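Local coordinates for protein S12 family peptidase (Streptomyces sp. 82F2, PDB 3WWX) that probably hydrolyses amide bonds with preference for D-configured substrates, as a serine peptidase of family S12 with the beta-lactamase fold, at residues P5-T10 and E339-G344; Q11-A16 and Q335-A340; L192-V197 and I241-D246; P198-A203 and T228-I233; L285-D290 and E297-G302. All coordinates share one frame; numbering follows the deposited sequence.

Interactions 1, 2 and 3 are buried contacts, whereas 4 and 5 are partly buried. Interactions 1 and 2 hold the same two helices, 8-19 and 334-343, bringing the chain's two ends together on one flank of the eight-stranded sheet. They differ in chemistry: interaction 1 centres on a carboxylate gripped by histidine and threonine, interaction 2 on small apolar side chains. Interaction 5 is a hairpin within that sheet, built from backbone bonds and a lysine-tryptophan contact; it meets interaction 1 through Phe-342 and Val-298. Interaction 3 ties a loop to strand 241-242 and the start of helix 244-255. Interaction 4, nested within interaction 3 along the chain, pairs two loops without a direct hydrogen bond.

Interaction 1. Residues P5-T10 and E339-G344; sequences PDHAAT and EAEFCG
Anti to the backbone N (chi1 178°), CG of Glu-341 starts a side chain that bends at chi2 and carries its carboxylate to His-7 and Thr-10. On the other segment, CG of His-7 stands anti to its carbonyl carbon (chi1 -65°), as does OG1 of Thr-10. His-7 ND1 donates to Glu-341 OE2 at 2.9 Å in a nearly straight bond. The acceptor lies in the imidazole plane and uses its syn lone pair, while ring and carboxylate are almost coplanar. Thr-10 OG1 donates to the same oxygen, Glu-341 OE2, at 2.7 Å, approaching on the anti side and somewhat out of the carboxylate plane. The other oxygen, OE1, is hydrogen-bonded to His-320 NE2.

Beside this polar group the helices meet through alanines. Ala-9 CB lies 3.9 Å from Ala-340 CB, and the latter methyl also rests 3.4 Å from Ala-9 O. His-7 is the N-cap residue of helix 8-19, and its ring stacks on Trp-36. At the far end of helix 334-343, Gly-344 leaves the helical path with positive phi, just beyond Cys-343, which is disulfide-bonded to Cys-294. The first turn of the N-terminal helix is thus joined to the last turn of the C-terminal helix. Two donors converging on OE2, together with the His-320 bond to OE1, fix the rotation of the buried Glu-341 carboxylate and would be expected to favour its ionised form.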
# COMPACT_ATOMS: atom_id res chain seq x y z
N PRO A 5 28.65 4.14 8.48
CA PRO A 5 27.65 4.45 7.45
C PRO A 5 26.84 5.70 7.82
O PRO A 5 27.03 6.65 7.05
CB PRO A 5 26.79 3.19 7.39
CG PRO A 5 27.70 2.08 7.85
CD PRO A 5 28.92 2.69 8.53
N ASP A 6 26.01 5.67 8.89
CA ASP A 6 25.46 6.87 9.63
C ASP A 6 23.92 7.12 9.78
O ASP A 6 23.40 8.16 9.38
CB ASP A 6 25.92 8.13 8.98
CG ASP A 6 25.06 8.45 7.83
OD1 ASP A 6 24.73 7.53 7.06
OD2 ASP A 6 24.67 9.64 7.66
N HIS A 7 23.17 6.28 10.45
CA HIS A 7 21.71 6.53 10.43
C HIS A 7 21.14 6.91 11.79
O HIS A 7 20.02 6.57 12.15
CB HIS A 7 21.02 5.34 9.78
CG HIS A 7 21.37 5.15 8.34
ND1 HIS A 7 20.54 5.53 7.31
CD2 HIS A 7 22.49 4.65 7.75
CE1 HIS A 7 21.11 5.25 6.16
NE2 HIS A 7 22.30 4.72 6.39
N ALA A 8 21.90 7.70 12.54
CA ALA A 8 21.56 7.96 13.94
C ALA A 8 20.22 8.66 14.15
O ALA A 8 19.49 8.34 15.09
CB ALA A 8 22.70 8.76 14.63
N ALA A 9 19.87 9.62 13.30
CA ALA A 9 18.60 10.31 13.42
C ALA A 9 17.45 9.32 13.22
O ALA A 9 16.41 9.40 13.88
CB ALA A 9 18.51 11.43 12.42
N THR A 10 17.65 8.39 12.30
CA THR A 10 16.58 7.43 12.00
C THR A 10 16.39 6.48 13.18
O THR A 10 15.26 6.19 13.55
CB THR A 10 16.89 6.68 10.73
OG1 THR A 10 17.28 7.64 9.74
CG2 THR A 10 15.64 5.91 10.23
N GLU A 339 11.45 11.90 7.75
CA GLU A 339 12.19 13.15 7.88
C GLU A 339 13.58 12.91 8.47
O GLU A 339 14.55 13.53 8.03
CB GLU A 339 11.41 14.15 8.73
CG GLU A 339 10.35 14.89 7.98
CD GLU A 339 10.87 16.09 7.21
OE1 GLU A 339 11.99 16.56 7.52
OE2 GLU A 339 10.14 16.57 6.34
N ALA A 340 13.69 12.03 9.45
CA ALA A 340 14.99 11.75 10.06
C ALA A 340 15.95 11.19 9.02
O ALA A 340 17.11 11.62 8.89
CB ALA A 340 14.84 10.80 11.21
N GLU A 341 15.47 10.23 8.24
CA GLU A 341 16.32 9.56 7.28
C GLU A 341 16.72 10.47 6.13
O GLU A 341 17.90 10.52 5.78
CB GLU A 341 15.61 8.31 6.74
CG GLU A 341 16.41 7.55 5.66
CD GLU A 341 17.77 7.06 6.13
OE1 GLU A 341 18.68 6.96 5.30
OE2 GLU A 341 17.93 6.72 7.33
N PHE A 342 15.77 11.16 5.53
CA PHE A 342 16.07 11.92 4.31
C PHE A 342 16.56 13.34 4.58
O PHE A 342 17.21 13.93 3.71
CB PHE A 342 14.87 11.92 3.37
CG PHE A 342 14.59 10.58 2.77
CD1 PHE A 342 15.29 10.13 1.67
CD2 PHE A 342 13.64 9.75 3.34
CE1 PHE A 342 15.03 8.88 1.13
CE2 PHE A 342 13.41 8.49 2.82
CZ PHE A 342 14.09 8.06 1.72
N CYS A 343 16.25 13.88 5.76
CA CYS A 343 16.65 15.26 6.09
C CYS A 343 17.49 15.38 7.35
O CYS A 343 17.97 16.48 7.67
CB CYS A 343 15.41 16.14 6.23
SG CYS A 343 14.50 16.33 4.69
N GLY A 344 17.69 14.27 8.07
CA GLY A 344 18.45 14.29 9.30
C GLY A 344 17.73 14.99 10.44
O GLY A 344 18.36 15.38 11.42

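Interaction 2. Residues Q11-A16 and Q335-A340; sequences QQALEA and QKVIEA
Lys-336 O accepts the helical bond from Ala-340 N at 3.0 Å and also meets Ala-13 CB across the contact, at 3.8 Å. The two helical segments run antiparallel, at 169°, with their axes 8.6 Å apart at closest approach.

Ala-13 is central: its CB points to the other helix and comes within 3.7 Å of Val-337 CA. The same methyl touches Ala-340 CB at 3.9 Å, settling against the backbone as well as the side chains. Val-337 CG2, anti to its own carbonyl carbon, adds a contact of 3.9 Å to Ala-13 CB. Farther along, Leu-14 CD2 reaches Val-337 CG2 at 4.4 Å. Lys-336 begins toward helix 8-19 but turns its amine away to a salt bridge with Asp-333. On the side of helix 8-19 turned from helix 334-343, Gln-11 NE2 is hydrogen-bonded to Glu-15 OE2 and to Thr-39 O.

Val-337 also packs on Leu-311 and Phe-326 of the sheet, and Leu-14 on Trp-36 and Ala-40. No hydrogen bond spans the two segments; the small methyl of Ala-13 is consistent with the close axis separation, and cohesion here rests on apolar van der Waals contact.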
# COMPACT_ATOMS: atom_id res chain seq x y z
N GLN A 11 17.49 6.04 13.78
CA GLN A 11 17.44 5.25 15.01
C GLN A 11 16.68 5.99 16.10
O GLN A 11 15.80 5.43 16.77
CB GLN A 11 18.86 4.92 15.47
CG GLN A 11 18.92 4.08 16.74
CD GLN A 11 18.29 2.70 16.56
OE1 GLN A 11 18.58 2.00 15.59
NE2 GLN A 11 17.44 2.31 17.51
N GLN A 12 16.98 7.27 16.27
CA GLN A 12 16.29 8.11 17.24
C GLN A 12 14.78 8.14 16.98
O GLN A 12 13.97 8.13 17.90
CB GLN A 12 16.87 9.52 17.15
CG GLN A 12 16.78 10.38 18.37
CD GLN A 12 17.69 11.60 18.24
OE1 GLN A 12 18.86 11.46 17.88
NE2 GLN A 12 17.15 12.79 18.50
N ALA A 13 14.40 8.18 15.70
CA ALA A 13 13.00 8.26 15.32
C ALA A 13 12.27 6.94 15.62
O ALA A 13 11.10 6.95 15.98
CB ALA A 13 12.86 8.63 13.84
N LEU A 14 12.97 5.83 15.49
CA LEU A 14 12.41 4.55 15.91
C LEU A 14 12.18 4.55 17.42
O LEU A 14 11.14 4.08 17.90
CB LEU A 14 13.33 3.39 15.54
CG LEU A 14 13.58 3.16 14.04
CD1 LEU A 14 14.51 2.00 13.83
CD2 LEU A 14 12.27 2.94 13.29
N GLU A 15 13.17 5.04 18.16
CA GLU A 15 13.03 5.13 19.61
C GLU A 15 11.86 6.04 20.01
O GLU A 15 11.12 5.74 20.95
CB GLU A 15 14.32 5.64 20.25
CG GLU A 15 15.53 4.77 20.01
CD GLU A 15 15.49 3.44 20.71
OE1 GLU A 15 14.54 3.20 21.49
OE2 GLU A 15 16.42 2.62 20.48
N ALA A 16 11.65 7.14 19.29
CA ALA A 16 10.50 8.00 19.56
C ALA A 16 9.16 7.28 19.35
O ALA A 16 8.20 7.50 20.10
CB ALA A 16 10.56 9.26 18.74
N GLN A 335 6.05 9.71 9.66
CA GLN A 335 6.67 10.85 8.99
C GLN A 335 7.95 11.28 9.69
O GLN A 335 8.92 11.69 9.03
CB GLN A 335 5.70 12.03 8.88
CG GLN A 335 6.11 13.06 7.84
CD GLN A 335 6.07 12.53 6.42
OE1 GLN A 335 5.47 11.48 6.14
NE2 GLN A 335 6.72 13.24 5.52
N LYS A 336 8.01 11.18 11.01
CA LYS A 336 9.24 11.49 11.73
C LYS A 336 10.40 10.60 11.28
O LYS A 336 11.54 11.04 11.22
CB LYS A 336 9.05 11.36 13.24
CG LYS A 336 8.25 12.48 13.88
CD LYS A 336 8.35 12.38 15.41
CE LYS A 336 7.53 13.46 16.10
NZ LYS A 336 6.11 13.41 15.68
N VAL A 337 10.13 9.33 10.97
CA VAL A 337 11.17 8.43 10.53
C VAL A 337 11.67 8.84 9.14
O VAL A 337 12.87 8.83 8.87
CB VAL A 337 10.67 6.96 10.51
CG1 VAL A 337 11.77 6.03 10.03
CG2 VAL A 337 10.20 6.54 11.93
N ILE A 338 10.74 9.21 8.27
CA ILE A 338 11.05 9.65 6.91
C ILE A 338 11.88 10.93 6.95
O ILE A 338 12.92 11.04 6.27
CB ILE A 338 9.77 9.82 6.08
CG1 ILE A 338 9.08 8.46 5.87
CG2 ILE A 338 10.08 10.45 4.73
CD1 ILE A 338 7.63 8.56 5.39
N GLU A 339 11.45 11.90 7.75
CA GLU A 339 12.19 13.15 7.88
C GLU A 339 13.58 12.91 8.47
O GLU A 339 14.55 13.53 8.03
CB GLU A 339 11.41 14.15 8.73
CG GLU A 339 10.35 14.89 7.98
CD GLU A 339 10.87 16.09 7.21
OE1 GLU A 339 11.99 16.56 7.52
OE2 GLU A 339 10.14 16.57 6.34
N ALA A 340 13.69 12.03 9.45
CA ALA A 340 14.99 11.75 10.06
C ALA A 340 15.95 11.19 9.02
O ALA A 340 17.11 11.62 8.89
CB ALA A 340 14.84 10.80 11.21

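Interaction 3. Residues L192-V197 and I241-D246; sequences LRATTV and ISDSRD
Asp-246 OD2 receives two hydrogen bonds from the 192-197 loop. Thr-195 OG1 donates to its anti lone pair at 2.7 Å, and Ala-194 N donates at 2.8 Å, from the syn side and tilted out of the carboxylate plane. With OG1 anti to the carbonyl carbon (chi1 -58°), Thr-195 in turn accepts from Ser-242 OG at 2.8 Å, giving a relay from Ser-242 through Thr-195 to the aspartate. The second carboxylate oxygen, Asp-246 OD1, is linked to Arg-193 N through a water.

The turn that offers these donors is a type I beta turn from Leu-192 to Thr-195, facing the start of helix 244-255. Asp-243 is the N-cap of that helix: its OD1 accepts from Asp-246 N at 2.8 Å in an almost straight bond and more weakly from Arg-245 N. The cap thus bonds the backbone N of the same aspartate whose carboxylate takes the loop's donors. Toward strand 241-242, Thr-196 and Ile-241 form a single antiparallel hydrogen-bonded bridge, Thr-196 N giving to Ile-241 O at 2.9 Å and Ile-241 N returning a bond to Thr-196 O. Ser-242 continues the backbone pairing on to Tyr-49 of strand 49-50.

Around the polar groups, Ala-194 CB sits 3.4 Å from Asp-243 OD2, and Leu-192 slides past the Asp-246 side chain with its CB 3.4 Å from OD2. Thr-196 OG1 lies against Ile-241 CB at 3.6 Å.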
# COMPACT_ATOMS: atom_id res chain seq x y z
N LEU A 192 12.75 -11.28 -4.53
CA LEU A 192 12.18 -10.80 -3.25
C LEU A 192 11.76 -11.97 -2.37
O LEU A 192 10.57 -12.32 -2.27
CB LEU A 192 11.00 -9.88 -3.50
CG LEU A 192 11.25 -8.70 -4.43
CD1 LEU A 192 10.04 -7.81 -4.46
CD2 LEU A 192 12.47 -7.88 -3.99
N ARG A 193 12.76 -12.56 -1.72
CA ARG A 193 12.61 -13.82 -1.03
C ARG A 193 11.81 -13.73 0.28
O ARG A 193 11.46 -14.75 0.84
CB ARG A 193 13.99 -14.42 -0.75
CG ARG A 193 14.66 -14.91 -2.03
CD ARG A 193 16.12 -15.29 -1.85
NE ARG A 193 16.86 -15.06 -3.10
CZ ARG A 193 18.10 -15.47 -3.33
NH1 ARG A 193 18.77 -16.14 -2.40
NH2 ARG A 193 18.67 -15.21 -4.50
N ALA A 194 11.53 -12.51 0.75
CA ALA A 194 10.76 -12.32 1.97
C ALA A 194 9.37 -11.75 1.67
O ALA A 194 8.65 -11.34 2.58
CB ALA A 194 11.49 -11.36 2.91
N THR A 195 8.99 -11.75 0.40
CA THR A 195 7.77 -11.09 -0.06
C THR A 195 6.76 -12.09 -0.60
O THR A 195 7.10 -12.91 -1.47
CB THR A 195 8.11 -10.05 -1.14
OG1 THR A 195 9.04 -9.11 -0.60
CG2 THR A 195 6.88 -9.27 -1.56
N THR A 196 5.53 -12.02 -0.09
CA THR A 196 4.50 -12.97 -0.46
C THR A 196 3.14 -12.30 -0.64
O THR A 196 2.88 -11.18 -0.15
CB THR A 196 4.36 -14.09 0.58
OG1 THR A 196 4.04 -13.53 1.85
CG2 THR A 196 5.64 -14.90 0.71
N VAL A 197 2.30 -12.97 -1.42
CA VAL A 197 0.91 -12.60 -1.67
C VAL A 197 0.11 -13.73 -1.04
O VAL A 197 -0.09 -14.78 -1.67
CB VAL A 197 0.61 -12.49 -3.18
CG1 VAL A 197 -0.75 -11.92 -3.42
CG2 VAL A 197 1.68 -11.64 -3.88
N ILE A 241 2.82 -9.33 2.23
CA ILE A 241 3.74 -9.41 3.36
C ILE A 241 5.14 -9.24 2.81
O ILE A 241 5.44 -9.77 1.75
CB ILE A 241 3.61 -10.76 4.10
CG1 ILE A 241 2.17 -10.93 4.61
CG2 ILE A 241 4.61 -10.85 5.25
CD1 ILE A 241 1.85 -12.36 5.14
N SER A 242 5.98 -8.47 3.51
CA SER A 242 7.35 -8.27 3.06
C SER A 242 8.24 -7.94 4.26
O SER A 242 7.83 -8.06 5.40
CB SER A 242 7.41 -7.17 1.99
OG SER A 242 8.67 -7.14 1.33
N ASP A 243 9.47 -7.55 4.00
CA ASP A 243 10.36 -7.05 5.04
C ASP A 243 10.96 -5.73 4.57
O ASP A 243 10.66 -5.22 3.48
CB ASP A 243 11.40 -8.08 5.48
CG ASP A 243 12.52 -8.30 4.48
OD1 ASP A 243 12.55 -7.64 3.43
OD2 ASP A 243 13.38 -9.17 4.77
N SER A 244 11.81 -5.14 5.40
CA SER A 244 12.31 -3.80 5.13
C SER A 244 13.41 -3.79 4.08
O SER A 244 13.73 -2.73 3.57
CB SER A 244 12.84 -3.17 6.41
OG SER A 244 11.85 -3.18 7.44
N ARG A 245 13.98 -4.95 3.78
CA ARG A 245 14.96 -5.08 2.71
C ARG A 245 14.28 -5.18 1.34
O ARG A 245 14.55 -4.38 0.43
CB ARG A 245 15.82 -6.32 2.93
CG ARG A 245 16.94 -6.50 1.92
CD ARG A 245 17.76 -7.74 2.18
NE ARG A 245 18.90 -7.80 1.27
CZ ARG A 245 19.84 -8.73 1.30
NH1 ARG A 245 19.79 -9.70 2.21
NH2 ARG A 245 20.84 -8.70 0.43
N ASP A 246 13.36 -6.13 1.20
CA ASP A 246 12.69 -6.34 -0.07
C ASP A 246 11.92 -5.10 -0.50
O ASP A 246 11.83 -4.80 -1.67
CB ASP A 246 11.70 -7.50 0.03
CG ASP A 246 12.36 -8.87 -0.06
OD1 ASP A 246 13.61 -8.97 -0.03
OD2 ASP A 246 11.59 -9.86 -0.15
O HOH W 1 15.20 -11.23 -0.44

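Interaction 4. Residues P198-A203 and T228-I233; sequences PGTRSA and TLNPSI
Thr-200 O sits over one face of the Asn-230 amide, 3.6 Å from its CG. The two side chains lie alongside each other and point the same way, with Asn-230 ND2 3.6 Å from Thr-200 CB. Within its own segment Asn-230 forms an Asx turn: OD1 accepts from Ser-232 N at 3.0 Å, in the carbonyl plane, and from Ser-232 OG at 2.7 Å, well above that plane. ND2 is hydrogen-bonded to Tyr-131 O and Thr-133 OG1, so the amide is held at both its oxygen and its nitrogen. The opposing segment forms a type II' beta turn from Pro-198 to Arg-201, in which the guanidinium of Arg-201 has Pro-198 O over one face, offset toward the rim. Gly-199 supplies the positive phi of this turn.

The two loops join without a direct hydrogen bond. Pro-231, opening a short 3-10 segment, packs over one face of the turn, its CD 3.5 Å from Gly-199 O and its CG against Pro-198 CG. Beyond it, a CA-H...O contact runs from Ser-202 CA to Leu-229 O, and a second from Thr-228 CA to Ser-202 O. Thr-228 OG1 is hydrogen-bonded to Tyr-131 OH, and the side chain of Leu-229 lies about 8 Å from the bound octane 1,8-diamine. Where the chain leaves the turn, Pro-231 CD reaches Arg-201 O at 3.0 Å.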
# COMPACT_ATOMS: atom_id res chain seq x y z
N PRO A 198 -0.28 -13.58 0.22
CA PRO A 198 -0.82 -14.72 0.98
C PRO A 198 -2.21 -15.22 0.58
O PRO A 198 -2.57 -16.34 0.90
CB PRO A 198 -0.83 -14.20 2.42
CG PRO A 198 -0.90 -12.71 2.29
CD PRO A 198 -0.09 -12.38 1.06
N GLY A 199 -3.00 -14.40 -0.09
CA GLY A 199 -4.33 -14.84 -0.51
C GLY A 199 -5.27 -14.87 0.67
O GLY A 199 -5.61 -13.82 1.22
N THR A 200 -5.71 -16.06 1.06
CA THR A 200 -6.53 -16.19 2.27
C THR A 200 -5.75 -16.74 3.46
O THR A 200 -6.30 -16.94 4.55
CB THR A 200 -7.74 -17.06 2.02
OG1 THR A 200 -7.24 -18.28 1.55
CG2 THR A 200 -8.62 -16.49 0.93
N ARG A 201 -4.46 -16.99 3.27
CA ARG A 201 -3.64 -17.55 4.35
C ARG A 201 -3.43 -16.54 5.47
O ARG A 201 -3.09 -15.38 5.21
CB ARG A 201 -2.28 -17.97 3.82
CG ARG A 201 -2.36 -19.11 2.82
CD ARG A 201 -1.02 -19.77 2.58
NE ARG A 201 0.09 -18.85 2.37
CZ ARG A 201 0.47 -18.37 1.20
NH1 ARG A 201 -0.19 -18.70 0.09
NH2 ARG A 201 1.50 -17.52 1.15
N SER A 202 -3.61 -16.99 6.72
CA SER A 202 -3.61 -16.09 7.86
C SER A 202 -2.31 -16.06 8.66
O SER A 202 -2.11 -15.17 9.47
CB SER A 202 -4.76 -16.42 8.82
OG SER A 202 -4.54 -17.67 9.48
N ALA A 203 -1.44 -17.04 8.46
CA ALA A 203 -0.22 -17.14 9.26
C ALA A 203 0.81 -16.11 8.86
O ALA A 203 0.81 -15.62 7.72
CB ALA A 203 0.37 -18.54 9.18
N THR A 228 -2.57 -12.69 13.22
CA THR A 228 -3.19 -13.56 12.24
C THR A 228 -4.57 -13.06 11.80
O THR A 228 -5.40 -12.70 12.62
CB THR A 228 -3.33 -14.99 12.77
OG1 THR A 228 -4.08 -14.97 13.99
CG2 THR A 228 -1.96 -15.58 13.04
N LEU A 229 -4.76 -13.04 10.49
CA LEU A 229 -6.02 -12.60 9.88
C LEU A 229 -6.01 -13.06 8.43
O LEU A 229 -4.94 -13.27 7.85
CB LEU A 229 -6.19 -11.06 9.96
CG LEU A 229 -5.10 -10.18 9.32
CD1 LEU A 229 -5.32 -9.96 7.82
CD2 LEU A 229 -5.04 -8.85 10.05
N ASN A 230 -7.19 -13.20 7.85
CA ASN A 230 -7.37 -13.52 6.44
C ASN A 230 -7.21 -12.25 5.61
O ASN A 230 -8.04 -11.34 5.72
CB ASN A 230 -8.76 -14.13 6.24
CG ASN A 230 -9.00 -14.63 4.83
OD1 ASN A 230 -8.57 -14.03 3.83
ND2 ASN A 230 -9.72 -15.75 4.72
N PRO A 231 -6.14 -12.15 4.80
CA PRO A 231 -5.84 -10.88 4.13
C PRO A 231 -6.73 -10.55 2.95
O PRO A 231 -6.52 -9.50 2.32
CB PRO A 231 -4.40 -11.08 3.62
CG PRO A 231 -3.90 -12.29 4.27
CD PRO A 231 -5.05 -13.13 4.63
N SER A 232 -7.72 -11.41 2.66
CA SER A 232 -8.65 -11.11 1.58
C SER A 232 -9.51 -9.88 1.85
O SER A 232 -10.14 -9.37 0.93
CB SER A 232 -9.51 -12.33 1.26
OG SER A 232 -10.37 -12.65 2.33
N ILE A 233 -9.55 -9.39 3.09
CA ILE A 233 -10.17 -8.10 3.35
C ILE A 233 -9.52 -6.98 2.53
O ILE A 233 -10.15 -5.95 2.28
CB ILE A 233 -10.10 -7.70 4.83
CG1 ILE A 233 -8.68 -7.77 5.37
CG2 ILE A 233 -11.07 -8.54 5.67
CD1 ILE A 233 -8.49 -7.05 6.72

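Interaction 5. Residues L285-D290 and E297-G302; sequences LGLMKD and EVWGHG
A beta hairpin of strands 288-291 and 297-305, within the large antiparallel sheet of this beta-lactamase-like fold, brings Met-288 opposite Gly-300 and Asp-290 opposite Val-298. Both are hydrogen-bonded pairs: Met-288 N gives to Gly-300 O at 2.8 Å and Asp-290 N to Val-298 O at 3.0 Å, each answered by a return bond. Between them Lys-289 and Trp-299 make a non-hydrogen-bonded pair, their CA atoms 4.5 Å apart.

That pair carries the main side-chain contact. CB of Lys-289 sits over the face of the Trp-299 six-membered ring, 3.4 Å from its centroid and 2° off the normal, a CH-pi contact. A chi1 of 79° sets CG between the backbone N and the carbonyl carbon; the extended chain beyond passes out over the CZ2-CH2 rim, CD 3.7 Å from Trp-299 CH2. Trp-299 NE1 donates to Glu-297 OE1 at 2.8 Å from above the carboxylate plane, which restrains the ring's rotation. Leu-287 crosses the indole at about a right angle, its CD2 3.6 Å from CE3 of Trp-299. Met-288 CE lies over one face of the His-301 ring.

Lys-289 pairs with Gly-282 and Trp-299 with Val-314, continuing the sheet on both sides. Tyr-251 and Leu-255 of helix 244-255 cover Leu-287, Trp-299 and His-301, while His-301 NE2 is hydrogen-bonded to Tyr-283 OH and its side chain touches Thr-57 of helix 55-68.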
# COMPACT_ATOMS: atom_id res chain seq x y z
N LEU A 285 0.10 6.80 -9.92
CA LEU A 285 -0.57 5.52 -10.13
C LEU A 285 -0.09 4.55 -9.07
O LEU A 285 0.94 3.90 -9.22
CB LEU A 285 -0.34 4.99 -11.55
CG LEU A 285 -0.75 5.97 -12.66
CD1 LEU A 285 -0.47 5.37 -14.03
CD2 LEU A 285 -2.20 6.44 -12.55
N GLY A 286 -0.82 4.46 -7.97
CA GLY A 286 -0.42 3.60 -6.86
C GLY A 286 0.93 3.99 -6.24
O GLY A 286 1.69 3.13 -5.76
N LEU A 287 1.24 5.28 -6.28
CA LEU A 287 2.54 5.80 -5.86
C LEU A 287 2.37 7.24 -5.45
O LEU A 287 1.65 7.97 -6.12
CB LEU A 287 3.53 5.69 -7.02
CG LEU A 287 4.98 6.04 -6.71
CD1 LEU A 287 5.65 5.00 -5.80
CD2 LEU A 287 5.75 6.19 -8.00
N MET A 288 3.01 7.66 -4.37
CA MET A 288 2.87 9.02 -3.85
C MET A 288 4.20 9.74 -3.89
O MET A 288 5.23 9.10 -3.77
CB MET A 288 2.43 8.96 -2.39
CG MET A 288 0.98 8.78 -2.22
SD MET A 288 0.48 9.05 -0.51
CE MET A 288 1.46 7.79 0.31
N LYS A 289 4.16 11.06 -4.04
CA LYS A 289 5.35 11.90 -3.89
C LYS A 289 5.14 12.89 -2.76
O LYS A 289 4.01 13.27 -2.45
CB LYS A 289 5.67 12.65 -5.19
CG LYS A 289 4.83 13.87 -5.44
CD LYS A 289 5.31 14.67 -6.66
CE LYS A 289 4.41 15.87 -6.85
NZ LYS A 289 4.80 16.69 -8.03
N ASP A 290 6.23 13.30 -2.13
CA ASP A 290 6.17 14.31 -1.08
C ASP A 290 7.48 15.04 -1.13
O ASP A 290 8.50 14.45 -1.44
CB ASP A 290 5.96 13.64 0.28
CG ASP A 290 5.61 14.63 1.40
OD1 ASP A 290 5.39 15.82 1.12
OD2 ASP A 290 5.55 14.16 2.55
N GLU A 297 12.78 15.25 -2.33
CA GLU A 297 11.54 14.69 -2.82
C GLU A 297 11.62 13.17 -2.75
O GLU A 297 12.56 12.55 -3.25
CB GLU A 297 11.35 15.13 -4.27
CG GLU A 297 10.12 14.57 -4.94
CD GLU A 297 10.06 14.93 -6.42
OE1 GLU A 297 10.56 14.16 -7.29
OE2 GLU A 297 9.49 16.00 -6.70
N VAL A 298 10.62 12.57 -2.11
CA VAL A 298 10.56 11.12 -1.99
C VAL A 298 9.30 10.57 -2.62
O VAL A 298 8.27 11.24 -2.70
CB VAL A 298 10.66 10.65 -0.53
CG1 VAL A 298 12.07 10.90 -0.01
CG2 VAL A 298 9.62 11.32 0.37
N TRP A 299 9.43 9.34 -3.10
CA TRP A 299 8.39 8.60 -3.80
C TRP A 299 8.18 7.28 -3.08
O TRP A 299 9.14 6.60 -2.70
CB TRP A 299 8.81 8.32 -5.26
CG TRP A 299 8.88 9.59 -6.06
CD1 TRP A 299 9.92 10.48 -6.11
CD2 TRP A 299 7.85 10.11 -6.91
NE1 TRP A 299 9.59 11.54 -6.92
CE2 TRP A 299 8.33 11.33 -7.43
CE3 TRP A 299 6.57 9.67 -7.27
CZ2 TRP A 299 7.58 12.11 -8.31
CZ3 TRP A 299 5.83 10.45 -8.13
CH2 TRP A 299 6.33 11.67 -8.64
N GLY A 300 6.93 6.88 -2.89
CA GLY A 300 6.69 5.64 -2.18
C GLY A 300 5.23 5.50 -1.81
O GLY A 300 4.36 5.95 -2.54
N HIS A 301 4.96 4.88 -0.68
CA HIS A 301 3.58 4.67 -0.26
C HIS A 301 3.60 4.28 1.20
O HIS A 301 4.55 3.65 1.67
CB HIS A 301 2.94 3.55 -1.10
CG HIS A 301 1.46 3.70 -1.33
ND1 HIS A 301 0.51 3.38 -0.39
CD2 HIS A 301 0.78 4.09 -2.44
CE1 HIS A 301 -0.70 3.59 -0.90
NE2 HIS A 301 -0.56 4.03 -2.13
N GLY A 302 2.54 4.65 1.92
CA GLY A 302 2.38 4.16 3.28
C GLY A 302 1.52 2.93 3.27
O GLY A 302 0.81 2.66 2.30